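Local coordinates for TraM protein (Plasmid R64, PDB 3WZ3) that probably serves as an inner-membrane component of the plasmid's type IVB secretion apparatus, represented here by its periplasmic domain, at residues A[19-24]-A[46-51]; A[37-42]-A[126-131]; A[94-99]-A[112-117]. All blocks are in the same frame, centred on the assembly; numbering follows the deposited sequence.

Contact 1 (A[19-24]-A[46-51])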
# COMPACT_ATOMS: atom_id res chain seq x y z
N ALA A 19 2.79 0.73 -5.09
CA ALA A 19 2.59 0.70 -6.54
C ALA A 19 1.59 -0.37 -6.93
O ALA A 19 0.67 -0.14 -7.73
CB ALA A 19 3.91 0.48 -7.28
N THR A 20 1.76 -1.56 -6.39
CA THR A 20 0.85 -2.66 -6.67
C THR A 20 -0.54 -2.41 -6.10
O THR A 20 -1.55 -2.72 -6.74
CB THR A 20 1.40 -3.98 -6.10
OG1 THR A 20 2.73 -4.18 -6.61
CG2 THR A 20 0.52 -5.15 -6.52
N ALA A 21 -0.60 -1.84 -4.90
CA ALA A 21 -1.87 -1.68 -4.21
C ALA A 21 -2.83 -0.74 -4.93
O ALA A 21 -4.04 -0.92 -4.87
CB ALA A 21 -1.63 -1.19 -2.79
N PHE A 22 -2.29 0.28 -5.59
CA PHE A 22 -3.13 1.34 -6.12
C PHE A 22 -3.08 1.50 -7.64
O PHE A 22 -3.56 2.49 -8.17
CB PHE A 22 -2.86 2.66 -5.39
CG PHE A 22 -3.24 2.60 -3.93
CD1 PHE A 22 -4.56 2.47 -3.56
CD2 PHE A 22 -2.27 2.63 -2.96
CE1 PHE A 22 -4.91 2.38 -2.21
CE2 PHE A 22 -2.60 2.55 -1.62
CZ PHE A 22 -3.93 2.42 -1.24
N ASN A 23 -2.56 0.48 -8.32
CA ASN A 23 -2.73 0.34 -9.77
C ASN A 23 -3.56 -0.89 -10.06
O ASN A 23 -3.06 -2.01 -10.06
CB ASN A 23 -1.38 0.32 -10.46
CG ASN A 23 -0.73 1.69 -10.46
OD1 ASN A 23 -1.02 2.53 -11.31
ND2 ASN A 23 0.13 1.95 -9.48
N LEU A 24 -4.85 -0.66 -10.29
CA LEU A 24 -5.84 -1.73 -10.36
C LEU A 24 -6.59 -1.67 -11.68
O LEU A 24 -6.92 -0.59 -12.19
CB LEU A 24 -6.83 -1.61 -9.21
CG LEU A 24 -6.25 -1.69 -7.80
CD1 LEU A 24 -7.37 -1.42 -6.80
CD2 LEU A 24 -5.55 -3.03 -7.51
N ALA A 46 -6.11 -4.61 6.59
CA ALA A 46 -7.30 -3.85 6.95
C ALA A 46 -7.13 -2.37 6.67
O ALA A 46 -8.10 -1.69 6.29
CB ALA A 46 -7.64 -4.07 8.41
N GLY A 47 -5.92 -1.83 6.86
CA GLY A 47 -5.68 -0.43 6.54
C GLY A 47 -5.76 -0.14 5.05
O GLY A 47 -6.22 0.93 4.65
N TYR A 48 -5.31 -1.09 4.24
CA TYR A 48 -5.47 -0.98 2.78
C TYR A 48 -6.97 -1.00 2.41
O TYR A 48 -7.42 -0.18 1.63
CB TYR A 48 -4.71 -2.13 2.12
CG TYR A 48 -4.87 -2.32 0.63
CD1 TYR A 48 -4.81 -1.24 -0.23
CD2 TYR A 48 -4.96 -3.59 0.09
CE1 TYR A 48 -4.92 -1.41 -1.60
CE2 TYR A 48 -5.07 -3.78 -1.29
CZ TYR A 48 -5.05 -2.68 -2.12
OH TYR A 48 -5.14 -2.84 -3.49
N VAL A 49 -7.73 -1.93 2.98
CA VAL A 49 -9.15 -2.01 2.69
C VAL A 49 -9.84 -0.71 3.10
O VAL A 49 -10.69 -0.19 2.36
CB VAL A 49 -9.79 -3.24 3.39
CG1 VAL A 49 -11.33 -3.19 3.28
CG2 VAL A 49 -9.24 -4.54 2.81
N ASN A 50 -9.49 -0.17 4.26
CA ASN A 50 -10.01 1.13 4.69
C ASN A 50 -9.70 2.25 3.70
O ASN A 50 -10.58 3.08 3.42
CB ASN A 50 -9.49 1.50 6.08
CG ASN A 50 -10.19 2.73 6.66
OD1 ASN A 50 -11.40 2.72 6.86
ND2 ASN A 50 -9.42 3.77 6.94
N ALA A 51 -8.47 2.28 3.19
CA ALA A 51 -8.08 3.31 2.22
C ALA A 51 -8.89 3.21 0.93
O ALA A 51 -9.31 4.23 0.35
CB ALA A 51 -6.58 3.24 1.93

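Contact 2 (A[37-42]-A[126-131]). With SO4 (sulfate ion), chain B.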
# COMPACT_ATOMS: atom_id res chain seq x y z
N SER A 37 -1.82 -9.79 -0.61
CA SER A 37 -1.88 -10.19 0.80
C SER A 37 -0.52 -10.56 1.42
O SER A 37 -0.27 -10.27 2.59
CB SER A 37 -2.90 -11.33 0.97
OG SER A 37 -3.14 -11.60 2.34
N PRO A 38 0.38 -11.22 0.64
CA PRO A 38 1.66 -11.59 1.26
C PRO A 38 2.49 -10.39 1.73
O PRO A 38 3.41 -10.56 2.56
CB PRO A 38 2.41 -12.31 0.14
CG PRO A 38 1.31 -12.87 -0.73
CD PRO A 38 0.22 -11.82 -0.70
N ARG A 39 2.19 -9.20 1.23
CA ARG A 39 2.97 -8.01 1.60
C ARG A 39 2.49 -7.41 2.91
O ARG A 39 3.10 -6.46 3.42
CB ARG A 39 2.90 -6.94 0.50
CG ARG A 39 3.45 -7.40 -0.83
CD ARG A 39 4.95 -7.57 -0.74
NE ARG A 39 5.58 -7.99 -1.99
CZ ARG A 39 6.26 -9.12 -2.14
NH1 ARG A 39 6.80 -9.42 -3.32
NH2 ARG A 39 6.42 -9.95 -1.10
N PHE A 40 1.42 -7.96 3.49
CA PHE A 40 0.76 -7.35 4.66
C PHE A 40 0.54 -8.36 5.77
O PHE A 40 0.34 -9.54 5.48
CB PHE A 40 -0.64 -6.84 4.28
CG PHE A 40 -0.66 -5.62 3.38
CD1 PHE A 40 -0.55 -5.74 2.01
CD2 PHE A 40 -0.83 -4.36 3.94
CE1 PHE A 40 -0.61 -4.61 1.21
CE2 PHE A 40 -0.89 -3.23 3.15
CZ PHE A 40 -0.77 -3.35 1.80
N SER A 41 0.54 -7.92 7.03
CA SER A 41 -0.14 -8.71 8.05
C SER A 41 -1.64 -8.48 7.85
O SER A 41 -2.05 -7.54 7.16
CB SER A 41 0.24 -8.23 9.46
OG SER A 41 -0.30 -6.94 9.71
N ASP A 42 -2.48 -9.27 8.51
CA ASP A 42 -3.91 -9.08 8.30
C ASP A 42 -4.40 -7.73 8.86
O ASP A 42 -5.29 -7.10 8.28
CB ASP A 42 -4.70 -10.28 8.85
CG ASP A 42 -4.55 -11.52 7.98
OD1 ASP A 42 -3.96 -11.43 6.88
OD2 ASP A 42 -5.00 -12.61 8.38
N LYS A 126 7.80 -16.00 5.34
CA LYS A 126 7.72 -15.16 4.16
C LYS A 126 9.14 -14.84 3.71
O LYS A 126 9.89 -14.19 4.44
CB LYS A 126 6.99 -13.85 4.46
CG LYS A 126 5.52 -14.01 4.77
CD LYS A 126 4.85 -12.64 4.87
CE LYS A 126 3.36 -12.82 5.11
NZ LYS A 126 2.65 -11.51 5.20
N PRO A 127 9.52 -15.29 2.51
CA PRO A 127 10.92 -15.14 2.12
C PRO A 127 11.40 -13.70 2.01
O PRO A 127 12.61 -13.47 2.08
CB PRO A 127 11.00 -15.88 0.77
CG PRO A 127 9.59 -15.84 0.26
CD PRO A 127 8.73 -15.98 1.46
N SER A 128 10.48 -12.74 1.86
CA SER A 128 10.87 -11.32 1.88
C SER A 128 11.38 -10.91 3.25
O SER A 128 12.09 -9.92 3.36
CB SER A 128 9.66 -10.42 1.58
OG SER A 128 8.72 -10.50 2.62
N GLY A 129 10.98 -11.65 4.28
CA GLY A 129 11.28 -11.28 5.65
C GLY A 129 10.60 -10.03 6.15
O GLY A 129 10.99 -9.49 7.20
N MSE A 130 9.57 -9.56 5.44
CA MSE A 130 8.90 -8.32 5.84
C MSE A 130 7.41 -8.38 5.54
O MSE A 130 6.97 -9.11 4.65
CB MSE A 130 9.49 -7.15 5.06
CG MSE A 130 10.90 -6.78 5.51
SE MSE A 130 11.68 -5.28 4.52
CE MSE A 130 12.16 -6.23 2.90
N GLU A 131 6.65 -7.56 6.26
CA GLU A 131 5.25 -7.33 5.92
C GLU A 131 4.80 -6.01 6.50
O GLU A 131 5.33 -5.53 7.52
CB GLU A 131 4.37 -8.48 6.45
CG GLU A 131 4.21 -8.48 7.93
CD GLU A 131 3.57 -9.74 8.49
OE1 GLU A 131 3.17 -10.62 7.69
OE2 GLU A 131 3.45 -9.85 9.73
S SO4 B . -0.94 -14.94 2.18
O1 SO4 B . 0.37 -14.57 2.71
O2 SO4 B . -1.87 -13.87 2.46
O3 SO4 B . -0.94 -15.05 0.72
O4 SO4 B . -1.36 -16.19 2.82
O HOH W 1 6.08 -10.32 1.78

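Contact 3 (A[94-99]-A[112-117])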
# COMPACT_ATOMS: atom_id res chain seq x y z
N TYR A 94 5.12 8.15 2.42
CA TYR A 94 5.30 8.35 0.98
C TYR A 94 4.17 9.20 0.42
O TYR A 94 3.01 8.92 0.70
CB TYR A 94 5.21 7.01 0.22
CG TYR A 94 6.10 5.88 0.68
CD1 TYR A 94 5.73 5.09 1.75
CD2 TYR A 94 7.27 5.54 -0.03
CE1 TYR A 94 6.50 4.01 2.15
CE2 TYR A 94 8.04 4.46 0.36
CZ TYR A 94 7.65 3.71 1.45
OH TYR A 94 8.41 2.62 1.85
N PRO A 95 4.48 10.19 -0.42
CA PRO A 95 3.42 10.85 -1.19
C PRO A 95 2.83 9.86 -2.20
O PRO A 95 3.60 9.09 -2.78
CB PRO A 95 4.16 11.97 -1.94
CG PRO A 95 5.56 12.00 -1.40
CD PRO A 95 5.83 10.68 -0.76
N VAL A 96 1.51 9.87 -2.37
CA VAL A 96 0.87 9.04 -3.38
C VAL A 96 -0.20 9.89 -4.07
O VAL A 96 -1.02 10.51 -3.40
CB VAL A 96 0.20 7.81 -2.76
CG1 VAL A 96 -0.53 7.00 -3.83
CG2 VAL A 96 1.23 6.97 -2.03
N ARG A 97 -0.17 9.93 -5.39
CA ARG A 97 -1.26 10.56 -6.12
C ARG A 97 -1.95 9.46 -6.91
O ARG A 97 -1.30 8.59 -7.47
CB ARG A 97 -0.76 11.69 -7.03
CG ARG A 97 0.31 11.30 -8.01
CD ARG A 97 0.87 12.56 -8.71
NE ARG A 97 1.93 12.24 -9.67
CZ ARG A 97 1.72 11.90 -10.94
NH1 ARG A 97 0.48 11.82 -11.41
NH2 ARG A 97 2.75 11.63 -11.74
N MSE A 98 -3.28 9.48 -6.92
CA MSE A 98 -4.02 8.43 -7.63
C MSE A 98 -5.23 8.98 -8.35
O MSE A 98 -5.75 10.04 -8.00
CB MSE A 98 -4.40 7.29 -6.67
CG MSE A 98 -5.43 7.64 -5.63
SE MSE A 98 -5.84 6.15 -4.40
CE MSE A 98 -4.19 6.14 -3.40
N ARG A 99 -5.68 8.24 -9.35
CA ARG A 99 -6.76 8.74 -10.19
C ARG A 99 -7.56 7.60 -10.78
O ARG A 99 -6.98 6.64 -11.28
CB ARG A 99 -6.20 9.62 -11.32
CG ARG A 99 -7.30 10.36 -12.06
CD ARG A 99 -6.72 11.27 -13.12
NE ARG A 99 -7.71 12.27 -13.52
CZ ARG A 99 -7.44 13.34 -14.25
NH1 ARG A 99 -6.19 13.57 -14.65
NH2 ARG A 99 -8.41 14.19 -14.56
N PHE A 112 -2.29 12.16 -1.53
CA PHE A 112 -2.23 11.65 -0.16
C PHE A 112 -0.78 11.54 0.29
O PHE A 112 0.15 11.54 -0.54
CB PHE A 112 -2.83 10.23 -0.07
CG PHE A 112 -4.26 10.12 -0.56
CD1 PHE A 112 -5.31 10.34 0.30
CD2 PHE A 112 -4.52 9.78 -1.87
CE1 PHE A 112 -6.64 10.24 -0.15
CE2 PHE A 112 -5.83 9.68 -2.33
CZ PHE A 112 -6.88 9.90 -1.46
N VAL A 113 -0.59 11.42 1.59
CA VAL A 113 0.66 10.90 2.13
C VAL A 113 0.29 9.61 2.86
O VAL A 113 -0.50 9.62 3.80
CB VAL A 113 1.36 11.88 3.10
CG1 VAL A 113 2.59 11.23 3.69
CG2 VAL A 113 1.77 13.15 2.35
N PHE A 114 0.85 8.49 2.41
CA PHE A 114 0.64 7.23 3.11
C PHE A 114 1.71 6.92 4.14
O PHE A 114 2.90 7.01 3.84
CB PHE A 114 0.60 6.07 2.13
CG PHE A 114 -0.75 5.85 1.51
CD1 PHE A 114 -1.23 6.72 0.55
CD2 PHE A 114 -1.53 4.79 1.91
CE1 PHE A 114 -2.48 6.52 -0.02
CE2 PHE A 114 -2.79 4.59 1.35
CZ PHE A 114 -3.26 5.46 0.38
N GLU A 115 1.29 6.56 5.33
CA GLU A 115 2.21 6.06 6.35
C GLU A 115 2.12 4.55 6.39
O GLU A 115 1.02 3.99 6.45
CB GLU A 115 1.90 6.66 7.72
CG GLU A 115 2.87 6.19 8.79
CD GLU A 115 2.53 6.76 10.12
OE1 GLU A 115 2.43 5.98 11.10
OE2 GLU A 115 2.32 7.99 10.19
N ILE A 116 3.27 3.89 6.34
CA ILE A 116 3.40 2.45 6.27
C ILE A 116 4.36 2.01 7.37
O ILE A 116 5.48 2.53 7.43
CB ILE A 116 4.03 2.07 4.90
CG1 ILE A 116 3.15 2.59 3.75
CG2 ILE A 116 4.26 0.57 4.79
CD1 ILE A 116 1.84 1.96 3.76
N THR A 117 3.95 1.11 8.25
CA THR A 117 4.89 0.48 9.17
C THR A 117 5.14 -0.95 8.72
O THR A 117 4.19 -1.74 8.56
CB THR A 117 4.44 0.51 10.62
OG1 THR A 117 4.38 1.87 11.09
CG2 THR A 117 5.46 -0.21 11.49

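Contact 1 (A[19-24]-A[46-51])
Ala21 points its methyl at helix 42-54, and its CB comes within 3.5 Å of CE1 of Tyr48. The O of Ala21 does the polar work, accepting OH of Tyr48 at 2.6 Å; the hydroxyl lies in the carbonyl plane, on a lone pair. Tyr48 reaches across to helix 7-22 with its CG anti to the backbone N (chi1 173°), which sends the ring out tip first. Phe22 meets it tip to tip in an offset edge-to-face pair, the edge of Tyr48 toward the face of Phe22, with ring planes at 81° and centroids 5.5 Å apart. CB of Ala51 lies at the edge of the Phe22 ring, near its plane, 4.2 Å from CZ. This is buried helix-to-helix packing, consistent with an NTF2-like fold in which helices cover a curved antiparallel sheet; Phe22 also reaches Leu68 and Ala70 of strand 67-82. Asn23 turns away from Tyr48. An internal bond at the end of helix 7-22 fixes its amide, ND2 donating to O of Ala19 at 2.8 Å and nearly straight at 174°, and its OD1 accepts from the backbone N of Ala70. Leu24 points back toward helix 42-54, bringing CD2 to 4.0 Å from OH of Tyr48, while Tyr29 and Ile33 of helix 29-35 pack against its side chain.

Contact 2 (A[37-42]-A[126-131])
The CA atoms come nearest at Phe40 and Glu131, 4.7 Å apart, where the chain leaves the 3-10 segment 37-39 and runs beside the start of strand 130-139. That strand is outermost in the antiparallel sheet of the chain, consistent with the NTF2-like fold, and backbone hydrogen bonds of Arg39 and Ser41 with Ile132 lay the loop along it. A type I turn from Lys126 to Gly129 leads into the strand. An ST turn overlaps its end: OG of Ser128 accepts from N of Met130 at 3.1 Å.

Lys126 reaches across with its chain extended beyond CG. Its NZ donates to O of Pro38 at 2.9 Å, approaching from 53° above the carbonyl plane. The same NZ forms a salt bridge to OE1 of Glu131, 2.7 Å away on the anti lone pair, and O of Phe40 lies 3.0 Å from it. Three oxygens thus lie close to the ammonium, which would favour its charged form. OE2 of Glu131 packs 3.6 Å from CB of Ser41 and accepts from Gln119. The hydroxyl of Ser41 caps the following helix at N of Gly44. One water accepts from NH2 of Arg39 and OG of Ser128 while donating to O of Pro38. OG of Ser37, anti to its backbone N, donates to O2 of a sulfate ion, probably from the crystallisation liquor, at 2.6 Å.

Contact 3 (A[94-99]-A[112-117])
Segments 94-99 and 112-117 belong to the two arms, strands 88-101 and 110-120, of an antiparallel beta hairpin; the 131° between the segments' directions shows strong twist. Tyr94 pairs with Phe114 and Val96 with Phe112 as hydrogen-bonded pairs, each joined by two backbone bonds; the straightest is from Val96 N to Phe112 O, with 170° at the hydrogen. Between them, Pro95 and Val113 form a non-hydrogen-bonded pair whose side chains lie on the other face.

The relief on the Tyr94 and Phe114 face interlocks. Met98, a selenomethionine bent at chi3 (72°), turns its methyl into the notch between two rings: CE lies 3.8 Å from CE1 of Phe114 and 4.0 Å from CD2 of Phe112. Its SE makes an oblique Met-aromatic contact with Phe112, while CG meets the edge of that ring. Val96 fills the next step, CG2 lying 3.6 Å from CD1 of Phe114. Beyond, Ile116 crosses Tyr94 at about a right angle, CG1 against CE1 at 4.0 Å.

The hydroxyl of Tyr94 is satisfied by O of Met11 in helix 7-22. The cross-strand side-chain contacts on this face are apolar apart from the Met-aromatic one, which implies that it belongs to the buried core beneath the helices.

From the N terminus, helix 7-22 opens contact 1, which closes 22 residues later when helix 42-54 returns against it. Contact 2 opens inside that loop, at 37-42, and closes only at 126-131, so contacts 1 and 2 cross. Contact 3 follows contact 1 in series and nests inside the long loop of contact 2 as a hairpin. The evidence for one continuous core is direct: CZ of Phe22 lies 3.5 Å from CZ of Phe114, joining contacts 1 and 3, whose centres are about 10 Å apart, and CB of Tyr48 packs 4.1 Å from CE2 of Phe40 in contact 2. Contacts 2 and 3 do not touch, but neighbouring strands 110-120 and 130-139 connect them through the sheet.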